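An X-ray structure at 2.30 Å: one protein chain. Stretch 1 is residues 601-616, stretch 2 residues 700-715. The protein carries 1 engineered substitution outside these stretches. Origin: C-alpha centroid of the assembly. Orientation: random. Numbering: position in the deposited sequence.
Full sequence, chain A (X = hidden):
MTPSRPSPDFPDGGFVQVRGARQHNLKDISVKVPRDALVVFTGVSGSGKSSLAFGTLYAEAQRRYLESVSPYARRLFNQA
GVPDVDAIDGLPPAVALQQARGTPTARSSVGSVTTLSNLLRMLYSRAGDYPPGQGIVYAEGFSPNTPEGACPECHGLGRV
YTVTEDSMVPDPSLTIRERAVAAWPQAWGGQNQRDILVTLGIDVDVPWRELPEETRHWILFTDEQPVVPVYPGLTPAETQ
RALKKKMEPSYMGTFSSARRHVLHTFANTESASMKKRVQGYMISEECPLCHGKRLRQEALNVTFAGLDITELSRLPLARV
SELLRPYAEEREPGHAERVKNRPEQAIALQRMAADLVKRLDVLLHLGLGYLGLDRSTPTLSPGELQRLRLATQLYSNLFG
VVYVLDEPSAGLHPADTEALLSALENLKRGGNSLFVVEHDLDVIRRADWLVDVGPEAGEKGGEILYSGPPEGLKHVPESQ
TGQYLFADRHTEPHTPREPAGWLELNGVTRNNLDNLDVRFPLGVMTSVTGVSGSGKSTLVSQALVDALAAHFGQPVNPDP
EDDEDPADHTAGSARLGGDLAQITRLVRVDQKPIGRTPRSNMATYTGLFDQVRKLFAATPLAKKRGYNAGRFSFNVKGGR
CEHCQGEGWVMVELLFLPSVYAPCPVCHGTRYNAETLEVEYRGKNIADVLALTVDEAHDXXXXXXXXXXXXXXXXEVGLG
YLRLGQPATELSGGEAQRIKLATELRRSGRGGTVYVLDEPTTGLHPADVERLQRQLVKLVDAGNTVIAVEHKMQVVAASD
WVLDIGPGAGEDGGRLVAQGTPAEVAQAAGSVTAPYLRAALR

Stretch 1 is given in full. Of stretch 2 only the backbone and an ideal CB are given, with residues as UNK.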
# COMPACT_ATOMS: atom_id res chain seq x y z
N ASN A 601 25.78 11.56 -12.45
CA ASN A 601 25.41 12.03 -13.78
C ASN A 601 26.60 11.94 -14.76
O ASN A 601 27.73 11.65 -14.35
CB ASN A 601 24.76 13.43 -13.68
CG ASN A 601 25.61 14.45 -12.91
OD1 ASN A 601 25.07 15.29 -12.20
ND2 ASN A 601 26.92 14.39 -13.06
N MET A 602 26.35 12.12 -16.06
CA MET A 602 27.45 12.15 -17.04
C MET A 602 28.53 13.13 -16.62
O MET A 602 29.73 12.81 -16.70
CB MET A 602 26.96 12.62 -18.41
CG MET A 602 26.49 11.55 -19.37
SD MET A 602 25.45 12.33 -20.63
CE MET A 602 25.74 11.24 -21.99
N ALA A 603 28.10 14.32 -16.19
CA ALA A 603 29.01 15.45 -15.94
C ALA A 603 30.15 15.08 -15.02
O ALA A 603 31.29 15.52 -15.16
CB ALA A 603 28.25 16.62 -15.35
N THR A 604 29.83 14.25 -14.06
CA THR A 604 30.72 13.93 -12.97
C THR A 604 31.38 12.56 -13.19
O THR A 604 32.48 12.34 -12.69
CB THR A 604 29.92 14.05 -11.68
OG1 THR A 604 30.78 14.44 -10.62
CG2 THR A 604 29.12 12.76 -11.36
N TYR A 605 30.73 11.68 -13.96
CA TYR A 605 31.27 10.36 -14.31
C TYR A 605 32.38 10.43 -15.39
O TYR A 605 33.30 9.60 -15.41
CB TYR A 605 30.15 9.38 -14.77
CG TYR A 605 30.62 7.93 -14.85
CD1 TYR A 605 30.55 7.08 -13.74
CD2 TYR A 605 31.20 7.42 -16.03
CE1 TYR A 605 31.00 5.76 -13.81
CE2 TYR A 605 31.66 6.11 -16.10
CZ TYR A 605 31.56 5.29 -14.98
OH TYR A 605 32.02 3.99 -15.04
N THR A 606 32.24 11.40 -16.29
CA THR A 606 33.23 11.63 -17.34
C THR A 606 34.46 12.35 -16.77
O THR A 606 35.58 12.14 -17.23
CB THR A 606 32.65 12.42 -18.50
OG1 THR A 606 32.07 13.62 -18.00
CG2 THR A 606 31.59 11.63 -19.22
N GLY A 607 34.24 13.17 -15.75
CA GLY A 607 35.31 13.87 -15.06
C GLY A 607 35.36 15.31 -15.51
O GLY A 607 36.20 16.08 -15.05
N LEU A 608 34.47 15.68 -16.42
CA LEU A 608 34.47 17.00 -17.02
C LEU A 608 33.97 18.11 -16.08
O LEU A 608 34.26 19.27 -16.30
CB LEU A 608 33.69 16.99 -18.34
CG LEU A 608 32.17 16.86 -18.41
CD1 LEU A 608 31.43 18.15 -18.05
CD2 LEU A 608 31.78 16.43 -19.80
N PHE A 609 33.24 17.75 -15.03
CA PHE A 609 32.64 18.76 -14.16
C PHE A 609 33.70 19.53 -13.36
O PHE A 609 33.47 20.68 -12.99
CB PHE A 609 31.56 18.15 -13.26
CG PHE A 609 30.64 19.17 -12.61
CD1 PHE A 609 29.83 20.00 -13.37
CD2 PHE A 609 30.59 19.29 -11.22
CE1 PHE A 609 28.98 20.96 -12.77
CE2 PHE A 609 29.75 20.23 -10.63
CZ PHE A 609 28.95 21.06 -11.41
N ASP A 610 34.86 18.91 -13.13
CA ASP A 610 35.96 19.51 -12.35
C ASP A 610 36.51 20.81 -12.93
O ASP A 610 36.86 21.71 -12.17
CB ASP A 610 37.14 18.53 -12.25
CG ASP A 610 37.02 17.59 -11.07
OD1 ASP A 610 36.36 16.54 -11.19
OD2 ASP A 610 37.61 17.90 -10.01
N GLN A 611 36.63 20.87 -14.27
CA GLN A 611 37.11 22.03 -15.02
C GLN A 611 36.02 23.08 -15.13
O GLN A 611 36.29 24.29 -15.10
CB GLN A 611 37.55 21.65 -16.43
CG GLN A 611 37.67 20.15 -16.74
CD GLN A 611 38.65 19.40 -15.82
OE1 GLN A 611 39.73 19.92 -15.46
NE2 GLN A 611 38.26 18.18 -15.45
N VAL A 612 34.78 22.60 -15.27
CA VAL A 612 33.61 23.45 -15.28
C VAL A 612 33.58 24.29 -14.00
O VAL A 612 33.30 25.49 -14.06
CB VAL A 612 32.30 22.61 -15.46
CG1 VAL A 612 31.06 23.48 -15.29
CG2 VAL A 612 32.27 21.91 -16.80
N ARG A 613 33.89 23.69 -12.86
CA ARG A 613 33.78 24.42 -11.59
C ARG A 613 34.91 25.42 -11.44
O ARG A 613 34.75 26.50 -10.86
CB ARG A 613 33.78 23.45 -10.42
CG ARG A 613 32.67 22.44 -10.47
CD ARG A 613 32.62 21.67 -9.17
NE ARG A 613 33.65 20.64 -9.09
CZ ARG A 613 34.70 20.69 -8.29
NH1 ARG A 613 34.88 21.71 -7.47
NH2 ARG A 613 35.57 19.70 -8.28
N LYS A 614 36.07 25.03 -11.95
CA LYS A 614 37.24 25.89 -12.18
C LYS A 614 36.91 27.18 -12.97
O LYS A 614 37.36 28.26 -12.61
CB LYS A 614 38.28 25.05 -12.92
CG LYS A 614 39.61 25.68 -13.12
CD LYS A 614 40.41 24.90 -14.16
CE LYS A 614 40.14 25.38 -15.60
NZ LYS A 614 38.97 24.69 -16.23
N LEU A 615 36.10 27.06 -14.02
CA LEU A 615 35.73 28.20 -14.88
C LEU A 615 34.76 29.14 -14.21
O LEU A 615 34.69 30.32 -14.55
CB LEU A 615 35.09 27.72 -16.19
CG LEU A 615 35.86 26.91 -17.24
CD1 LEU A 615 34.97 26.43 -18.37
CD2 LEU A 615 37.08 27.70 -17.79
N PHE A 616 33.95 28.60 -13.30
CA PHE A 616 33.02 29.40 -12.50
C PHE A 616 33.75 30.15 -11.37
O PHE A 616 33.45 31.30 -11.11
CB PHE A 616 31.88 28.53 -11.95
CG PHE A 616 30.71 28.38 -12.91
CD1 PHE A 616 30.71 27.40 -13.88
CD2 PHE A 616 29.62 29.25 -12.82
CE1 PHE A 616 29.65 27.29 -14.79
CE2 PHE A 616 28.57 29.14 -13.71
CZ PHE A 616 28.57 28.16 -14.69
N UNK A 700 28.69 25.12 -26.70
CA UNK A 700 29.05 26.10 -25.69
C UNK A 700 30.52 26.01 -25.22
O UNK A 700 31.15 27.03 -24.93
CB UNK A 700 28.12 25.94 -24.49
N UNK A 701 31.06 24.80 -25.20
CA UNK A 701 32.42 24.53 -24.71
C UNK A 701 33.42 24.21 -25.81
O UNK A 701 34.47 23.64 -25.52
CB UNK A 701 32.39 23.37 -23.72
N UNK A 702 33.07 24.55 -27.05
CA UNK A 702 33.92 24.33 -28.22
C UNK A 702 35.40 24.67 -28.03
O UNK A 702 36.27 23.98 -28.55
CB UNK A 702 33.38 25.15 -29.39
N UNK A 703 35.68 25.74 -27.29
CA UNK A 703 37.04 26.23 -27.12
C UNK A 703 37.68 25.89 -25.76
O UNK A 703 38.77 26.38 -25.45
CB UNK A 703 37.04 27.75 -27.31
N UNK A 704 37.00 25.07 -24.97
CA UNK A 704 37.56 24.52 -23.72
C UNK A 704 37.89 23.08 -24.00
O UNK A 704 37.01 22.22 -23.99
CB UNK A 704 36.60 24.65 -22.54
N UNK A 705 39.16 22.84 -24.25
CA UNK A 705 39.65 21.65 -24.93
C UNK A 705 39.27 20.30 -24.28
O UNK A 705 38.73 19.41 -24.95
CB UNK A 705 41.17 21.74 -25.02
N UNK A 706 39.53 20.17 -22.99
CA UNK A 706 39.33 18.91 -22.27
C UNK A 706 37.85 18.57 -22.06
O UNK A 706 37.48 17.39 -22.05
CB UNK A 706 40.04 18.98 -20.91
N UNK A 707 37.02 19.59 -21.86
CA UNK A 707 35.59 19.40 -21.71
C UNK A 707 35.05 18.99 -23.07
O UNK A 707 34.49 17.90 -23.20
CB UNK A 707 34.90 20.66 -21.19
N UNK A 708 35.28 19.81 -24.09
CA UNK A 708 34.81 19.53 -25.45
C UNK A 708 35.14 18.12 -25.95
O UNK A 708 34.36 17.52 -26.70
CB UNK A 708 35.41 20.55 -26.41
N UNK A 709 36.30 17.59 -25.56
CA UNK A 709 36.70 16.26 -26.00
C UNK A 709 35.96 15.11 -25.31
O UNK A 709 35.68 14.08 -25.94
CB UNK A 709 38.20 16.09 -25.77
N UNK A 710 35.66 15.27 -24.03
CA UNK A 710 34.82 14.33 -23.29
C UNK A 710 33.42 14.26 -23.91
O UNK A 710 32.92 13.18 -24.22
CB UNK A 710 34.73 14.74 -21.82
N UNK A 711 32.82 15.43 -24.13
CA UNK A 711 31.54 15.60 -24.81
C UNK A 711 31.51 15.06 -26.22
O UNK A 711 30.43 14.68 -26.71
CB UNK A 711 31.17 17.08 -24.84
N UNK A 712 32.67 15.04 -26.88
CA UNK A 712 32.77 14.56 -28.26
C UNK A 712 32.56 13.04 -28.36
O UNK A 712 31.85 12.57 -29.26
CB UNK A 712 34.13 14.93 -28.84
N UNK A 713 33.19 12.28 -27.45
CA UNK A 713 32.98 10.81 -27.35
C UNK A 713 31.54 10.44 -26.95
O UNK A 713 31.00 9.45 -27.40
CB UNK A 713 33.95 10.21 -26.33
N UNK A 714 30.92 11.25 -26.11
CA UNK A 714 29.51 11.05 -25.77
C UNK A 714 28.60 11.31 -26.94
O UNK A 714 27.52 10.75 -27.03
CB UNK A 714 29.11 11.95 -24.60
N UNK A 715 29.04 12.17 -27.85
CA UNK A 715 28.23 12.56 -28.98
C UNK A 715 28.35 11.52 -30.07
O UNK A 715 27.35 11.05 -30.60
CB UNK A 715 28.64 13.94 -29.50

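The axes of helix 609-616 and helix 705-715 cross at 144°, 9.6 Å apart at closest approach. Stretch 1 offers a mainly apolar surface from Met 602, Leu 608, Val 612 and Leu 615, with Thr 606 CG2 and Gln 611 CB also in contact. No hydrogen bond crosses, so shape sets most of the rules.

Position 700 has its CB directed toward stretch 1 but nothing there within 5.5 Å; the visible atoms leave the choice wide. It is Phe 700, whose ring makes no contact with stretch 1.

Position 701 also points toward stretch 1 across a gap, here facing Val 612 and Leu 615. A short side chain would leave the gap unfilled, so a long apolar or aromatic one suits. Phe 701 spans it with chi1 in m: its CZ lies 4.2 Å from Val 612 CG2 and its CE2 4.1 Å from Leu 615 CD1.

Positions 702 and 703 sit inside a type I turn from 701 to 704, out of reach, where small or polar residues would serve; they are Ala 702 and Asp 703.

Position 704 precedes the helix at phi/psi -106/100, an N-cap site that commonly takes Ser, Thr, Asp or Asn. Its CB points toward stretch 1, with the ideal CB 4.8 Å from Leu 615 CD1, so a longer chain with an aliphatic stem is also possible. Glu 704 is found, its OE2 4.0 Å from Leu 615 CD1 and hydrogen-bonded elsewhere in the structure.

Position 705 is out of reach and suits a polar helix-starter; it is Ser 705. At 706 the CB points toward stretch 1, the ideal CB 4.9 Å from Gln 611 CG. Small or flexible polar residues would fit, and Ala 706 adds little contact.

Position 707 is where the backbones come close, its CA 5.4 Å from Leu 608 CA. CB points sideways, yet Leu 608, Gln 611 and Val 612 all lie near it, inviting a branched or flexible aliphatic chain whose end can turn inward. Ile 707 does so: CD1 reaches Gln 611 CB at 3.8 Å, Val 612 CG2 at 3.9 Å and Leu 615 CD1 at 4.2 Å.

Position 708 points away and 709 is out of reach, so neither is constrained here; they are Phe 708 and Arg 709.

Position 710 points toward stretch 1, its ideal CB already 4.0 Å from Leu 608 CD2 and 4.6 Å from Thr 606 CB. That favours a small residue, and Ala 710 fits.

Position 711 points sideways, beside Leu 608; a medium aliphatic chain could bend back. Leu 711 brings CD2 to 3.6 Å from Leu 608 CD2.

Positions 712 and 713 are out of reach, so polar or charged helix residues would serve: Asp 712, and Thr 713, whose OG1 donates to Ala 710 O (2.7 Å).

Position 714 points toward stretch 1, its ideal CB 4.3 Å from Met 602 CE, and suits Leu, Ile or Met. Leu 714 packs CD2 at 3.6 Å from Met 602 CE and CD1 at 3.9 Å from Thr 606 CG2.

Position 715, out of reach, would accept most polar residues; it is Arg 715.

Stretch 2, residues 700-715: FFADESAIFRALDTLR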
# COMPACT_ATOMS: atom_id res chain seq x y z
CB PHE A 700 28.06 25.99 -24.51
CG PHE A 700 28.19 27.07 -23.48
CD1 PHE A 700 28.74 26.79 -22.22
CD2 PHE A 700 27.77 28.37 -23.76
CE1 PHE A 700 28.88 27.80 -21.26
CE2 PHE A 700 27.89 29.36 -22.80
CZ PHE A 700 28.45 29.08 -21.55
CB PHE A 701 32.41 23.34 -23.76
CG PHE A 701 31.78 23.64 -22.44
CD1 PHE A 701 30.62 22.98 -22.06
CD2 PHE A 701 32.35 24.57 -21.58
CE1 PHE A 701 30.03 23.25 -20.81
CE2 PHE A 701 31.78 24.86 -20.35
CZ PHE A 701 30.62 24.18 -19.97
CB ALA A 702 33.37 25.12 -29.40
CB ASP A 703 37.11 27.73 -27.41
CG ASP A 703 37.11 28.03 -28.90
OD1 ASP A 703 36.41 28.99 -29.33
OD2 ASP A 703 37.81 27.31 -29.66
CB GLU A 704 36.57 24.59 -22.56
CG GLU A 704 35.33 25.41 -22.83
CD GLU A 704 35.61 26.88 -22.88
OE1 GLU A 704 35.18 27.54 -23.84
OE2 GLU A 704 36.29 27.38 -21.97
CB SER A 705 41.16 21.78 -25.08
OG SER A 705 41.71 20.70 -25.78
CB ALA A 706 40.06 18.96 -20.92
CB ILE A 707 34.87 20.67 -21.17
CG1 ILE A 707 35.27 20.95 -19.71
CG2 ILE A 707 33.34 20.51 -21.24
CD1 ILE A 707 35.16 22.38 -19.31
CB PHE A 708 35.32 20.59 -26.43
CG PHE A 708 35.08 20.26 -27.87
CD1 PHE A 708 33.89 20.61 -28.50
CD2 PHE A 708 36.06 19.60 -28.62
CE1 PHE A 708 33.68 20.30 -29.85
CE2 PHE A 708 35.84 19.28 -29.98
CZ PHE A 708 34.65 19.64 -30.59
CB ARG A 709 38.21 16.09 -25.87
CG ARG A 709 38.98 16.81 -26.99
CD ARG A 709 40.35 16.21 -27.19
NE ARG A 709 41.38 17.23 -27.39
CZ ARG A 709 42.12 17.74 -26.40
NH1 ARG A 709 41.96 17.32 -25.10
NH2 ARG A 709 43.02 18.68 -26.70
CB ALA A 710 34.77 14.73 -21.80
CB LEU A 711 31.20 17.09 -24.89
CG LEU A 711 31.07 17.92 -23.61
CD1 LEU A 711 30.84 19.37 -24.00
CD2 LEU A 711 29.94 17.42 -22.72
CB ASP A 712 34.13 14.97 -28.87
CG ASP A 712 34.14 14.90 -30.40
OD1 ASP A 712 33.30 15.58 -31.04
OD2 ASP A 712 35.00 14.18 -30.96
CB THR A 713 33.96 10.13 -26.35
OG1 THR A 713 33.85 10.75 -25.05
CG2 THR A 713 35.37 10.23 -26.84
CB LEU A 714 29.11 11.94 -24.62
CG LEU A 714 29.71 11.54 -23.28
CD1 LEU A 714 29.47 12.68 -22.30
CD2 LEU A 714 29.08 10.23 -22.77
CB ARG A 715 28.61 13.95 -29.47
CG ARG A 715 27.46 14.76 -29.99
CD ARG A 715 27.87 16.20 -30.30
NE ARG A 715 27.20 16.71 -31.50
CZ ARG A 715 27.59 16.45 -32.75
NH1 ARG A 715 28.66 15.69 -32.97
NH2 ARG A 715 26.92 16.95 -33.78
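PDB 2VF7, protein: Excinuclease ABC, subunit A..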